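Local coordinates for LipS lipolytic enzyme (Unidentified, PDB 4FBL), which is a thermostable lipolytic enzyme of the alpha/beta hydrolase fold, a metagenome-derived lipase that probably cleaves ester bonds with a serine nucleophile, at residues V121-L127 against F145-I151. Numbering follows the deposited sequence.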
ATOM      1  N   VAL C 121     -17.907 -25.173   4.585  1.00 25.31           N
ATOM      2  CA  VAL C 121     -17.652 -24.482   3.293  1.00 23.70           C
ATOM      3  C   VAL C 121     -17.795 -22.986   3.588  1.00 22.25           C
ATOM      4  O   VAL C 121     -18.735 -22.620   4.277  1.00 20.26           O
ATOM      5  CB  VAL C 121     -18.787 -24.875   2.278  1.00 23.65           C
ATOM      6  CG1 VAL C 121     -18.505 -24.377   0.873  1.00 23.42           C
ATOM      7  CG2 VAL C 121     -18.942 -26.363   2.296  1.00 26.23           C
ATOM      8  N   LEU C 122     -16.891 -22.145   3.048  1.00 20.08           N
ATOM      9  CA  LEU C 122     -16.989 -20.718   3.291  1.00 18.27           C
ATOM     10  C   LEU C 122     -17.026 -19.962   2.013  1.00 17.49           C
ATOM     11  O   LEU C 122     -16.328 -20.318   1.095  1.00 16.11           O
ATOM     12  CB  LEU C 122     -15.732 -20.294   4.064  1.00 20.07           C
ATOM     13  CG  LEU C 122     -15.747 -20.435   5.603  1.00 23.08           C
ATOM     14  CD1 LEU C 122     -15.926 -21.814   6.268  1.00 28.67           C
ATOM     15  CD2 LEU C 122     -14.535 -19.624   6.226  1.00 25.18           C
ATOM     16  N   PHE C 123     -17.816 -18.878   1.964  1.00 17.62           N
ATOM     17  CA  PHE C 123     -17.695 -17.869   0.892  1.00 16.06           C
ATOM     18  C   PHE C 123     -17.407 -16.491   1.518  1.00 15.72           C
ATOM     19  O   PHE C 123     -17.709 -16.279   2.675  1.00 14.68           O
ATOM     20  CB  PHE C 123     -18.985 -17.756   0.050  1.00 15.30           C
ATOM     21  CG  PHE C 123     -19.300 -19.007  -0.749  1.00 17.64           C
ATOM     22  CD1 PHE C 123     -19.801 -20.153  -0.086  1.00 16.78           C
ATOM     23  CD2 PHE C 123     -19.046 -19.074  -2.140  1.00 18.99           C
ATOM     24  CE1 PHE C 123     -20.097 -21.307  -0.747  1.00 19.75           C
ATOM     25  CE2 PHE C 123     -19.335 -20.299  -2.839  1.00 15.86           C
ATOM     26  CZ  PHE C 123     -19.892 -21.395  -2.079  1.00 19.29           C
ATOM     27  N   MET C 124     -16.948 -15.530   0.706  1.00 15.23           N
ATOM     28  CA  MET C 124     -16.787 -14.204   1.257  1.00 16.36           C
ATOM     29  C   MET C 124     -17.160 -13.222   0.168  1.00 15.54           C
ATOM     30  O   MET C 124     -16.939 -13.448  -1.020  1.00 15.63           O
ATOM     31  CB  MET C 124     -15.324 -14.009   1.798  1.00 15.52           C
ATOM     32  CG  MET C 124     -15.178 -12.506   2.342  1.00 15.53           C
ATOM     33  SD  MET C 124     -13.575 -12.422   3.179  1.00 19.14           S
ATOM     34  CE  MET C 124     -13.623 -10.646   3.605  1.00 11.43           C
ATOM     35  N   THR C 125     -17.772 -12.136   0.600  1.00 16.07           N
ATOM     36  CA  THR C 125     -18.177 -11.084  -0.265  1.00 15.07           C
ATOM     37  C   THR C 125     -17.901  -9.806   0.486  1.00 14.43           C
ATOM     38  O   THR C 125     -17.870  -9.800   1.715  1.00 13.43           O
ATOM     39  CB  THR C 125     -19.712 -11.203  -0.667  1.00 14.25           C
ATOM     40  OG1 THR C 125     -20.092 -10.152  -1.619  1.00 16.52           O
ATOM     41  CG2 THR C 125     -20.607 -11.108   0.547  1.00 16.29           C
ATOM     42  N   GLY C 126     -17.884  -8.677  -0.220  1.00 15.86           N
ATOM     43  CA  GLY C 126     -17.698  -7.456   0.566  1.00 14.70           C
ATOM     44  C   GLY C 126     -17.711  -6.287  -0.362  1.00 15.88           C
ATOM     45  O   GLY C 126     -17.515  -6.450  -1.549  1.00 14.94           O
ATOM     46  N   LEU C 127     -17.872  -5.100   0.202  1.00 17.50           N
ATOM     47  CA  LEU C 127     -18.015  -3.884  -0.629  1.00 17.73           C
ATOM     48  C   LEU C 127     -16.778  -2.967  -0.426  1.00 17.00           C
ATOM     49  O   LEU C 127     -16.440  -2.646   0.720  1.00 16.59           O
ATOM     50  CB  LEU C 127     -19.261  -3.074  -0.162  1.00 17.18           C
ATOM     51  CG  LEU C 127     -19.477  -1.659  -0.809  1.00 16.30           C
ATOM     52  CD1 LEU C 127     -19.681  -1.754  -2.333  1.00 11.22           C
ATOM     53  CD2 LEU C 127     -20.625  -0.832  -0.051  1.00 21.50           C
ATOM     54  N   PHE C 145     -11.551 -20.862   0.778  1.00 18.94           N
ATOM     55  CA  PHE C 145     -12.874 -20.399   0.325  1.00 17.71           C
ATOM     56  C   PHE C 145     -13.355 -21.220  -0.843  1.00 18.78           C
ATOM     57  O   PHE C 145     -12.581 -21.539  -1.739  1.00 18.96           O
ATOM     58  CB  PHE C 145     -12.827 -18.894  -0.029  1.00 15.68           C
ATOM     59  CG  PHE C 145     -12.663 -18.023   1.197  1.00 15.33           C
ATOM     60  CD1 PHE C 145     -13.783 -17.675   1.959  1.00 17.18           C
ATOM     61  CD2 PHE C 145     -11.406 -17.665   1.643  1.00 17.46           C
ATOM     62  CE1 PHE C 145     -13.665 -16.928   3.180  1.00 13.66           C
ATOM     63  CE2 PHE C 145     -11.277 -16.875   2.826  1.00 16.82           C
ATOM     64  CZ  PHE C 145     -12.418 -16.510   3.546  1.00 15.15           C
ATOM     65  N   ALA C 146     -14.627 -21.546  -0.849  1.00 17.85           N
ATOM     66  CA  ALA C 146     -15.241 -22.166  -2.089  1.00 18.54           C
ATOM     67  C   ALA C 146     -15.575 -21.098  -3.190  1.00 17.44           C
ATOM     68  O   ALA C 146     -15.804 -21.423  -4.358  1.00 20.92           O
ATOM     69  CB  ALA C 146     -16.533 -22.962  -1.719  1.00 17.18           C
ATOM     70  N   GLY C 147     -15.590 -19.834  -2.846  1.00 16.52           N
ATOM     71  CA  GLY C 147     -15.946 -18.802  -3.812  1.00 14.77           C
ATOM     72  C   GLY C 147     -15.920 -17.414  -3.184  1.00 16.11           C
ATOM     73  O   GLY C 147     -16.058 -17.267  -1.959  1.00 15.13           O
ATOM     74  N   ILE C 148     -15.712 -16.374  -4.002  1.00 15.20           N
ATOM     75  CA  ILE C 148     -15.734 -15.014  -3.470  1.00 16.49           C
ATOM     76  C   ILE C 148     -16.578 -14.126  -4.434  1.00 16.99           C
ATOM     77  O   ILE C 148     -16.642 -14.411  -5.635  1.00 15.58           O
ATOM     78  CB  ILE C 148     -14.288 -14.351  -3.268  1.00 15.24           C
ATOM     79  CG1 ILE C 148     -13.485 -14.436  -4.560  1.00 19.85           C
ATOM     80  CG2 ILE C 148     -13.486 -15.045  -2.120  1.00 17.24           C
ATOM     81  CD1 ILE C 148     -12.285 -13.388  -4.751  1.00 17.62           C
ATOM     82  N   MET C 149     -17.148 -13.045  -3.871  1.00 16.19           N
ATOM     83  CA  MET C 149     -17.937 -12.086  -4.644  1.00 17.10           C
ATOM     84  C   MET C 149     -17.503 -10.653  -4.230  1.00 17.98           C
ATOM     85  O   MET C 149     -18.207  -9.993  -3.549  1.00 16.68           O
ATOM     86  CB  MET C 149     -19.416 -12.304  -4.296  1.00 17.06           C
ATOM     87  CG  MET C 149     -19.869 -13.830  -4.513  1.00 18.29           C
ATOM     88  SD  MET C 149     -19.723 -14.762  -2.924  1.00 21.42           S
ATOM     89  CE  MET C 149     -21.332 -14.441  -2.288  1.00 14.13           C
ATOM     90  N   PRO C 150     -16.316 -10.199  -4.647  1.00 17.25           N
ATOM     91  CA  PRO C 150     -15.993  -8.796  -4.358  1.00 17.59           C
ATOM     92  C   PRO C 150     -16.899  -7.801  -5.156  1.00 17.28           C
ATOM     93  O   PRO C 150     -17.162  -7.940  -6.355  1.00 17.66           O
ATOM     94  CB  PRO C 150     -14.519  -8.710  -4.738  1.00 16.71           C
ATOM     95  CG  PRO C 150     -14.355  -9.746  -5.905  1.00 16.25           C
ATOM     96  CD  PRO C 150     -15.379 -10.832  -5.592  1.00 17.57           C
ATOM     97  N   ILE C 151     -17.373  -6.790  -4.456  1.00 17.82           N
ATOM     98  CA  ILE C 151     -18.263  -5.803  -5.022  1.00 16.83           C
ATOM     99  C   ILE C 151     -17.573  -4.432  -4.986  1.00 18.15           C
ATOM    100  O   ILE C 151     -17.279  -3.916  -3.903  1.00 17.04           O
ATOM    101  CB  ILE C 151     -19.532  -5.721  -4.149  1.00 15.57           C
ATOM    102  CG1 ILE C 151     -20.240  -7.110  -4.070  1.00 17.29           C
ATOM    103  CG2 ILE C 151     -20.526  -4.748  -4.784  1.00 17.97           C
ATOM    104  CD1 ILE C 151     -21.435  -7.162  -3.040  1.00 17.64           C
TER
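Met124 and Met149 sit at the tight middle of two parallel strands, where Met149 N donates to Met124 O at 2.9 Å. Ile151 N reaches Gly126 O, also at 2.9 Å, almost straight along the carbonyl. Between them the side chain of Thr125 replaces a backbone donor. Its OG1 lies anti to the backbone N (chi1 -177°) and hydrogen-bonds Met149 O at 2.7 Å, tilted from the carbonyl plane. Gly126 N stays 3.6 Å from Met149 O, unbonded. The Phe123-Gly147 step is looser. Met124 N makes only a weak bond to Gly147 O (3.3 Å), and Val121 and Ala146 are partly exposed. Still, Ala146 N donates to Leu122 O at 2.9 Å, nearly in line with the C=O, and Ala146 CB rests over one face of the Phe123 ring, 4.1 Å from its centroid. On the other side of the sheet Phe145 CE1 meets Met124 CB at 3.6 Å. The strands belong to a right-handed beta-alpha-beta crossover. Leu127 touches bound spermidine within the probable nucleophile elbow, just before its serine. Helix 129-140 packs on Met124, Phe145 and Ile148, helix 267-279 on Phe123 and Met149, and strand 52-57 pairs with the far edge of strand 121-127.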